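PDB 6GTQ: N-acetyltransferase from Escherichia coli, which probably transfers an acetyl group from acetyl-CoA to an amino group of its substrate, as enzymes of the GNAT acetyltransferase family do. Local coordinates for residues T113-A116 with H117-V121; A143-F146 with F147-L150; L163-T167 with K168-L172. The protein carries 1 engineered substitution. All blocks are in the same frame, centred on the assembly; numbering follows the deposited sequence.

Interaction 1: residues T113-A116 with H117-V121; sequences TLVA and HAMNV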
loop_
_atom_site.group_PDB
_atom_site.type_symbol
_atom_site.label_atom_id
_atom_site.label_comp_id
_atom_site.label_asym_id
_atom_site.label_seq_id
_atom_site.Cartn_x
_atom_site.Cartn_y
_atom_site.Cartn_z
ATOM N N THR A 113 2.935 -9.031 -2.053
ATOM C CA THR A 113 4.371 -8.727 -1.906
ATOM C C THR A 113 4.602 -7.200 -1.922
ATOM O O THR A 113 5.456 -6.702 -1.187
ATOM C CB THR A 113 5.208 -9.515 -2.933
ATOM O OG1 THR A 113 4.906 -10.904 -2.800
ATOM C CG2 THR A 113 6.717 -9.320 -2.755
ATOM N N LEU A 114 3.802 -6.465 -2.726
ATOM C CA LEU A 114 3.853 -5.006 -2.833
ATOM C C LEU A 114 3.334 -4.328 -1.563
ATOM O O LEU A 114 3.905 -3.323 -1.136
ATOM C CB LEU A 114 3.114 -4.520 -4.092
ATOM C CG LEU A 114 4.016 -4.038 -5.226
ATOM C CD1 LEU A 114 4.718 -5.196 -5.910
ATOM C CD2 LEU A 114 3.233 -3.223 -6.235
ATOM N N VAL A 115 2.290 -4.907 -0.936
ATOM C CA VAL A 115 1.736 -4.424 0.340
ATOM C C VAL A 115 2.792 -4.632 1.457
ATOM O O VAL A 115 3.010 -3.733 2.258
ATOM C CB VAL A 115 0.367 -5.082 0.677
ATOM C CG1 VAL A 115 -0.145 -4.645 2.049
ATOM C CG2 VAL A 115 -0.669 -4.767 -0.396
ATOM N N ALA A 116 3.485 -5.788 1.453
ATOM C CA ALA A 116 4.544 -6.108 2.418
ATOM C C ALA A 116 5.741 -5.142 2.271
ATOM O O ALA A 116 6.358 -4.772 3.274
ATOM C CB ALA A 116 4.985 -7.562 2.271
ATOM N N HIS A 117 6.026 -4.709 1.031
ATOM C CA HIS A 117 7.069 -3.732 0.721
ATOM C C HIS A 117 6.645 -2.380 1.310
ATOM O O HIS A 117 7.408 -1.767 2.069
ATOM C CB HIS A 117 7.292 -3.639 -0.792
ATOM C CG HIS A 117 8.472 -2.794 -1.160
ATOM N ND1 HIS A 117 8.364 -1.427 -1.298
ATOM C CD2 HIS A 117 9.755 -3.152 -1.395
ATOM C CE1 HIS A 117 9.572 -0.998 -1.616
ATOM N NE2 HIS A 117 10.440 -1.999 -1.693
ATOM N N ALA A 118 5.401 -1.969 1.013
ATOM C CA ALA A 118 4.758 -0.752 1.520
ATOM C C ALA A 118 4.818 -0.705 3.041
ATOM O O ALA A 118 5.280 0.295 3.598
ATOM C CB ALA A 118 3.312 -0.687 1.048
ATOM N N MET A 119 4.421 -1.810 3.708
ATOM C CA MET A 119 4.435 -1.955 5.162
ATOM C C MET A 119 5.825 -1.775 5.738
ATOM O O MET A 119 5.961 -1.145 6.783
ATOM C CB MET A 119 3.875 -3.318 5.567
ATOM C CG MET A 119 2.383 -3.398 5.482
ATOM S SD MET A 119 1.905 -5.041 5.977
ATOM C CE MET A 119 0.180 -4.927 5.773
ATOM N N ASN A 120 6.857 -2.294 5.052
ATOM C CA ASN A 120 8.253 -2.173 5.476
ATOM C C ASN A 120 8.755 -0.716 5.372
ATOM O O ASN A 120 9.542 -0.282 6.212
ATOM C CB ASN A 120 9.156 -3.149 4.695
ATOM C CG ASN A 120 10.580 -3.166 5.191
ATOM O OD1 ASN A 120 10.883 -3.694 6.262
ATOM N ND2 ASN A 120 11.486 -2.567 4.434
ATOM N N VAL A 121 8.281 0.033 4.357
ATOM C CA VAL A 121 8.612 1.443 4.129
ATOM C C VAL A 121 7.984 2.263 5.258
ATOM O O VAL A 121 8.675 3.070 5.878
ATOM C CB VAL A 121 8.174 1.920 2.704
ATOM C CG1 VAL A 121 8.155 3.447 2.588
ATOM C CG2 VAL A 121 9.053 1.302 1.615
#
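With V115 CG1 trans to its own backbone N (chi1 176°) and M119 CG lying beside its backbone N (chi1 -77°), the two side chains lean together across one helical turn. Beyond CG the methionine runs fully extended, which carries its terminal methyl along to V115: CE rests 3.7 Å from V115 CG1, a methyl-to-methyl touch at an oblique crossing. The thioether chain also passes over the backbone, M119 CG coming within 3.3 Å of V115 O. That same oxygen accepts the amide of M119, with M119 N 2.8 Å from V115 O and an N-H...O angle of 162°; this bond fixes the backbone, while the side chain only packs along the turn. A118 N to L114 O is nearly straight at 2.9 Å; the bonds from H117 N to T113 O and from N120 N to A116 O are more bent. T113 OG1 bonds the carbonyl of G109 and H117 ND1 the hydroxyl of Y65. On the sheet side L114 and V115 pack on L99 of strand 90-101, as befits the helix of a beta-alpha-beta crossover, while another protein chain packs on A116, H117 and M119. Because the helical bonds meet the polar backbone groups of this turn, the buried V115 and M119 side chains meet their neighbours by dispersion contact, with F152 beside both.

Interaction 2: residues A143-F146 with F147-L150; sequences AHTF and FKSL. Engineered in segment 147-150: F147 (natural residue Tyr).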
loop_
_atom_site.group_PDB
_atom_site.type_symbol
_atom_site.label_atom_id
_atom_site.label_comp_id
_atom_site.label_asym_id
_atom_site.label_seq_id
_atom_site.Cartn_x
_atom_site.Cartn_y
_atom_site.Cartn_z
ATOM N N ALA A 143 -10.923 -6.007 -4.059
ATOM C CA ALA A 143 -9.784 -5.419 -3.362
ATOM C C ALA A 143 -10.040 -5.437 -1.862
ATOM O O ALA A 143 -9.108 -5.680 -1.094
ATOM C CB ALA A 143 -9.552 -3.990 -3.837
ATOM N N HIS A 144 -11.289 -5.217 -1.460
ATOM C CA HIS A 144 -11.677 -5.212 -0.051
ATOM C C HIS A 144 -11.437 -6.582 0.569
ATOM O O HIS A 144 -10.950 -6.697 1.688
ATOM C CB HIS A 144 -13.150 -4.831 0.071
ATOM C CG HIS A 144 -13.573 -4.468 1.458
ATOM N ND1 HIS A 144 -13.570 -3.171 1.921
ATOM C CD2 HIS A 144 -14.027 -5.231 2.480
ATOM C CE1 HIS A 144 -13.998 -3.152 3.171
ATOM N NE2 HIS A 144 -14.281 -4.389 3.534
ATOM N N THR A 145 -11.789 -7.618 -0.177
ATOM C CA THR A 145 -11.579 -9.010 0.227
ATOM C C THR A 145 -10.054 -9.274 0.312
ATOM O O THR A 145 -9.591 -9.865 1.295
ATOM C CB THR A 145 -12.343 -9.949 -0.736
ATOM O OG1 THR A 145 -13.735 -9.617 -0.698
ATOM C CG2 THR A 145 -12.151 -11.428 -0.408
ATOM N N PHE A 146 -9.287 -8.802 -0.697
ATOM C CA PHE A 146 -7.829 -8.936 -0.749
ATOM C C PHE A 146 -7.158 -8.297 0.477
ATOM O O PHE A 146 -6.294 -8.923 1.095
ATOM C CB PHE A 146 -7.270 -8.345 -2.061
ATOM C CG PHE A 146 -5.773 -8.140 -2.089
ATOM C CD1 PHE A 146 -4.913 -9.206 -2.321
ATOM C CD2 PHE A 146 -5.225 -6.876 -1.903
ATOM C CE1 PHE A 146 -3.527 -9.011 -2.349
ATOM C CE2 PHE A 146 -3.844 -6.689 -1.917
ATOM C CZ PHE A 146 -3.005 -7.754 -2.153
ATOM N N PHE A 147 -7.554 -7.059 0.826
ATOM C CA PHE A 147 -6.985 -6.365 1.973
ATOM C C PHE A 147 -7.390 -7.021 3.290
ATOM O O PHE A 147 -6.547 -7.113 4.180
ATOM C CB PHE A 147 -7.264 -4.855 1.932
ATOM C CG PHE A 147 -6.448 -4.156 0.863
ATOM C CD1 PHE A 147 -5.057 -4.190 0.891
ATOM C CD2 PHE A 147 -7.072 -3.448 -0.159
ATOM C CE1 PHE A 147 -4.305 -3.565 -0.106
ATOM C CE2 PHE A 147 -6.320 -2.818 -1.153
ATOM C CZ PHE A 147 -4.942 -2.889 -1.128
ATOM N N LYS A 148 -8.633 -7.564 3.378
ATOM C CA LYS A 148 -9.129 -8.302 4.548
ATOM C C LYS A 148 -8.317 -9.582 4.776
ATOM O O LYS A 148 -8.021 -9.911 5.924
ATOM C CB LYS A 148 -10.624 -8.646 4.409
ATOM C CG LYS A 148 -11.568 -7.557 4.893
ATOM C CD LYS A 148 -12.877 -8.145 5.383
ATOM C CE LYS A 148 -14.081 -7.600 4.651
ATOM N NZ LYS A 148 -14.406 -8.384 3.426
ATOM N N SER A 149 -7.934 -10.288 3.682
ATOM C CA SER A 149 -7.134 -11.524 3.730
ATOM C C SER A 149 -5.687 -11.265 4.174
ATOM O O SER A 149 -5.007 -12.179 4.647
ATOM C CB SER A 149 -7.176 -12.262 2.394
ATOM O OG SER A 149 -6.437 -11.586 1.390
ATOM N N LEU A 150 -5.228 -10.012 4.031
ATOM C CA LEU A 150 -3.906 -9.596 4.465
ATOM C C LEU A 150 -3.925 -9.128 5.923
ATOM O O LEU A 150 -2.862 -8.877 6.481
ATOM C CB LEU A 150 -3.340 -8.515 3.545
ATOM C CG LEU A 150 -2.966 -8.929 2.123
ATOM C CD1 LEU A 150 -2.296 -7.771 1.412
ATOM C CD2 LEU A 150 -2.042 -10.150 2.111
#
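F146 O is gripped by two donors from the S149-L150 part of the chain. The hydroxyl of S149 reaches back to it at 2.7 Å (S149 OG to F146 O), coming in well to one side of the C=O direction, with a C=O...OG angle of 121°. The amide of L150 adds a weak bond of 3.3 Å from L150 N to F146 O. The serine torsion, which sets OG between backbone N and carbonyl carbon (chi1 71°), puts the hydroxyl in place. One turn back, F147 N bonds A143 O at 2.8 Å. The aromatic pair is T-shaped: the edge of the F146 ring points at a face of the engineered F147 ring, the planes lie at 67°, and F146 CD2 sits 3.8 Å above the centre of that face. L150 covers a face of F146, its CD1 3.6 Å from F146 CZ. On the other side of the helix, K148 folds back by bends late in its chain, so that CE and NZ lie at the edge of the H144 imidazole, NZ in its plane. Helix 141-149 follows strand 133-137 in the GNAT-family region, and its F146 and F147 rings both pack on V115 of helix 110-129 and on L99 of strand 90-101. The serine hydroxyl thus gives F146 O a second, shorter bond beside the weak one from L150 N, and since S149 OG is also hydrogen-bonded to a basic side chain of another protein chain, it links this carbonyl to the partner protein.

Interaction 3: residues L163-T167 with K168-L172; sequences LFFPT and KSIEL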
loop_
_atom_site.group_PDB
_atom_site.type_symbol
_atom_site.label_atom_id
_atom_site.label_comp_id
_atom_site.label_asym_id
_atom_site.label_seq_id
_atom_site.Cartn_x
_atom_site.Cartn_y
_atom_site.Cartn_z
ATOM N N LEU A 163 -9.425 0.585 4.984
ATOM C CA LEU A 163 -9.041 -0.536 5.837
ATOM C C LEU A 163 -7.782 -0.124 6.589
ATOM O O LEU A 163 -6.925 0.567 6.018
ATOM C CB LEU A 163 -8.785 -1.813 5.030
ATOM C CG LEU A 163 -9.985 -2.437 4.352
ATOM C CD1 LEU A 163 -9.903 -2.241 2.850
ATOM C CD2 LEU A 163 -10.095 -3.906 4.704
ATOM N N PHE A 164 -7.670 -0.536 7.860
ATOM C CA PHE A 164 -6.543 -0.146 8.702
ATOM C C PHE A 164 -5.651 -1.297 9.183
ATOM O O PHE A 164 -6.154 -2.344 9.595
ATOM C CB PHE A 164 -7.047 0.674 9.906
ATOM C CG PHE A 164 -5.975 1.101 10.877
ATOM C CD1 PHE A 164 -5.049 2.076 10.531
ATOM C CD2 PHE A 164 -5.887 0.525 12.140
ATOM C CE1 PHE A 164 -4.066 2.481 11.436
ATOM C CE2 PHE A 164 -4.884 0.907 13.031
ATOM C CZ PHE A 164 -3.985 1.887 12.674
ATOM N N PHE A 165 -4.321 -1.056 9.181
ATOM C CA PHE A 165 -3.312 -1.971 9.700
ATOM C C PHE A 165 -2.339 -1.208 10.631
ATOM O O PHE A 165 -1.678 -0.266 10.180
ATOM C CB PHE A 165 -2.571 -2.690 8.573
ATOM C CG PHE A 165 -2.020 -4.041 8.961
ATOM C CD1 PHE A 165 -2.865 -5.129 9.148
ATOM C CD2 PHE A 165 -0.652 -4.234 9.107
ATOM C CE1 PHE A 165 -2.350 -6.379 9.489
ATOM C CE2 PHE A 165 -0.136 -5.495 9.410
ATOM C CZ PHE A 165 -0.987 -6.556 9.606
ATOM N N PRO A 166 -2.264 -1.563 11.936
ATOM C CA PRO A 166 -1.366 -0.826 12.844
ATOM C C PRO A 166 0.123 -1.116 12.645
ATOM O O PRO A 166 0.480 -2.170 12.131
ATOM C CB PRO A 166 -1.856 -1.217 14.250
ATOM C CG PRO A 166 -3.036 -2.108 14.046
ATOM C CD PRO A 166 -2.986 -2.630 12.652
ATOM N N THR A 167 0.997 -0.176 13.067
ATOM C CA THR A 167 2.456 -0.331 12.953
ATOM C C THR A 167 2.969 -1.511 13.788
ATOM O O THR A 167 3.882 -2.209 13.343
ATOM C CB THR A 167 3.186 0.983 13.254
ATOM O OG1 THR A 167 2.662 1.985 12.392
ATOM C CG2 THR A 167 4.694 0.883 13.027
ATOM N N LYS A 168 2.352 -1.760 14.963
ATOM C CA LYS A 168 2.725 -2.852 15.855
ATOM C C LYS A 168 2.569 -4.224 15.192
ATOM O O LYS A 168 3.399 -5.107 15.423
ATOM C CB LYS A 168 1.985 -2.751 17.196
ATOM C CG LYS A 168 2.907 -2.333 18.339
ATOM C CD LYS A 168 2.173 -1.613 19.475
ATOM C CE LYS A 168 3.132 -1.160 20.552
ATOM N NZ LYS A 168 2.508 -0.188 21.490
ATOM N N SER A 169 1.562 -4.377 14.313
ATOM C CA SER A 169 1.332 -5.600 13.531
ATOM C C SER A 169 2.387 -5.731 12.436
ATOM O O SER A 169 2.785 -6.842 12.113
ATOM C CB SER A 169 -0.058 -5.590 12.911
ATOM O OG SER A 169 -1.058 -5.602 13.912
ATOM N N ILE A 170 2.844 -4.606 11.881
ATOM C CA ILE A 170 3.890 -4.578 10.853
ATOM C C ILE A 170 5.223 -5.012 11.483
ATOM O O ILE A 170 5.939 -5.837 10.912
ATOM C CB ILE A 170 3.977 -3.197 10.137
ATOM C CG1 ILE A 170 2.641 -2.848 9.426
ATOM C CG2 ILE A 170 5.148 -3.182 9.149
ATOM C CD1 ILE A 170 2.513 -1.369 8.884
ATOM N N GLU A 171 5.524 -4.482 12.678
ATOM C CA GLU A 171 6.707 -4.823 13.459
ATOM C C GLU A 171 6.718 -6.347 13.717
ATOM O O GLU A 171 7.745 -6.977 13.475
ATOM C CB GLU A 171 6.717 -4.018 14.769
ATOM C CG GLU A 171 7.900 -4.302 15.682
ATOM C CD GLU A 171 7.951 -3.427 16.920
ATOM O OE1 GLU A 171 6.978 -3.445 17.707
ATOM O OE2 GLU A 171 8.969 -2.719 17.101
ATOM N N LEU A 172 5.557 -6.935 14.115
ATOM C CA LEU A 172 5.374 -8.374 14.331
ATOM C C LEU A 172 5.717 -9.200 13.088
ATOM O O LEU A 172 6.306 -10.276 13.215
ATOM C CB LEU A 172 3.924 -8.692 14.765
ATOM C CG LEU A 172 3.504 -8.379 16.210
ATOM C CD1 LEU A 172 1.997 -8.543 16.389
ATOM C CD2 LEU A 172 4.255 -9.241 17.212
#
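S169 and I170 close on F165, and T167 bonds E171, where strand 162-166 passes into helix 167-175: a beta-to-alpha junction at the C-terminal end of this GNAT-family chain, with P166 in the N-cap position. T167 is the first helical residue, and its carbonyl makes the sound bond of the turn: E171 N lies 2.9 Å from T167 O, nearly in line with the C=O, at an N-H...O angle of 163°. Its hydroxyl turns back to the carbonyl of I131, fastening the helix start to the chain leading into strand 133-137. The proline carbonyl is held more loosely, by weak bonds from S169 N (3.3 Å to P166 O) and I170 N (3.4 Å to P166 O). S169 and I170 approach the F165 ring from two directions. S169 sets its CB over one face, 3.5 Å from F165 CE2, while I170 brings CG1 up to the ring edge, in its plane. The phenyl gets there because F165 holds CG trans to its backbone N (chi1 -153°), which lets the ring reach forward to the helix although its first side-chain bond does not head for it. S169 OG, beside its own backbone N, is hydrogen-bonded to the backbone of another protein chain, which also packs on F165 and P166. The strand and helix segments run at 60° to each other. F165 pairs through its backbone with L134, so the junction is tied into the central sheet. At the ring edge, I170 CG1 stands 3.6 Å from F165 CD2.

From the N terminus the three contacts follow in series: none nests in or crosses another, and each is local, between residues about one turn apart, instead of closing a long loop. Interaction 1 lies on helix 110-129, the crossover between strands 90-101 and 133-137; interaction 2 on helix 141-149, which follows the latter strand; interaction 3 where strand 162-166 leads into the last helix. They meet by packing. V115 of interaction 1 touches F146, F147 and L150 of interaction 2, and M119 reaches F165 and I170 of interaction 3. L163 of interaction 3 touches H144, F147 and K148 of interaction 2, and F165 meets L150. The three helices and strand 162-166 are thereby tied together.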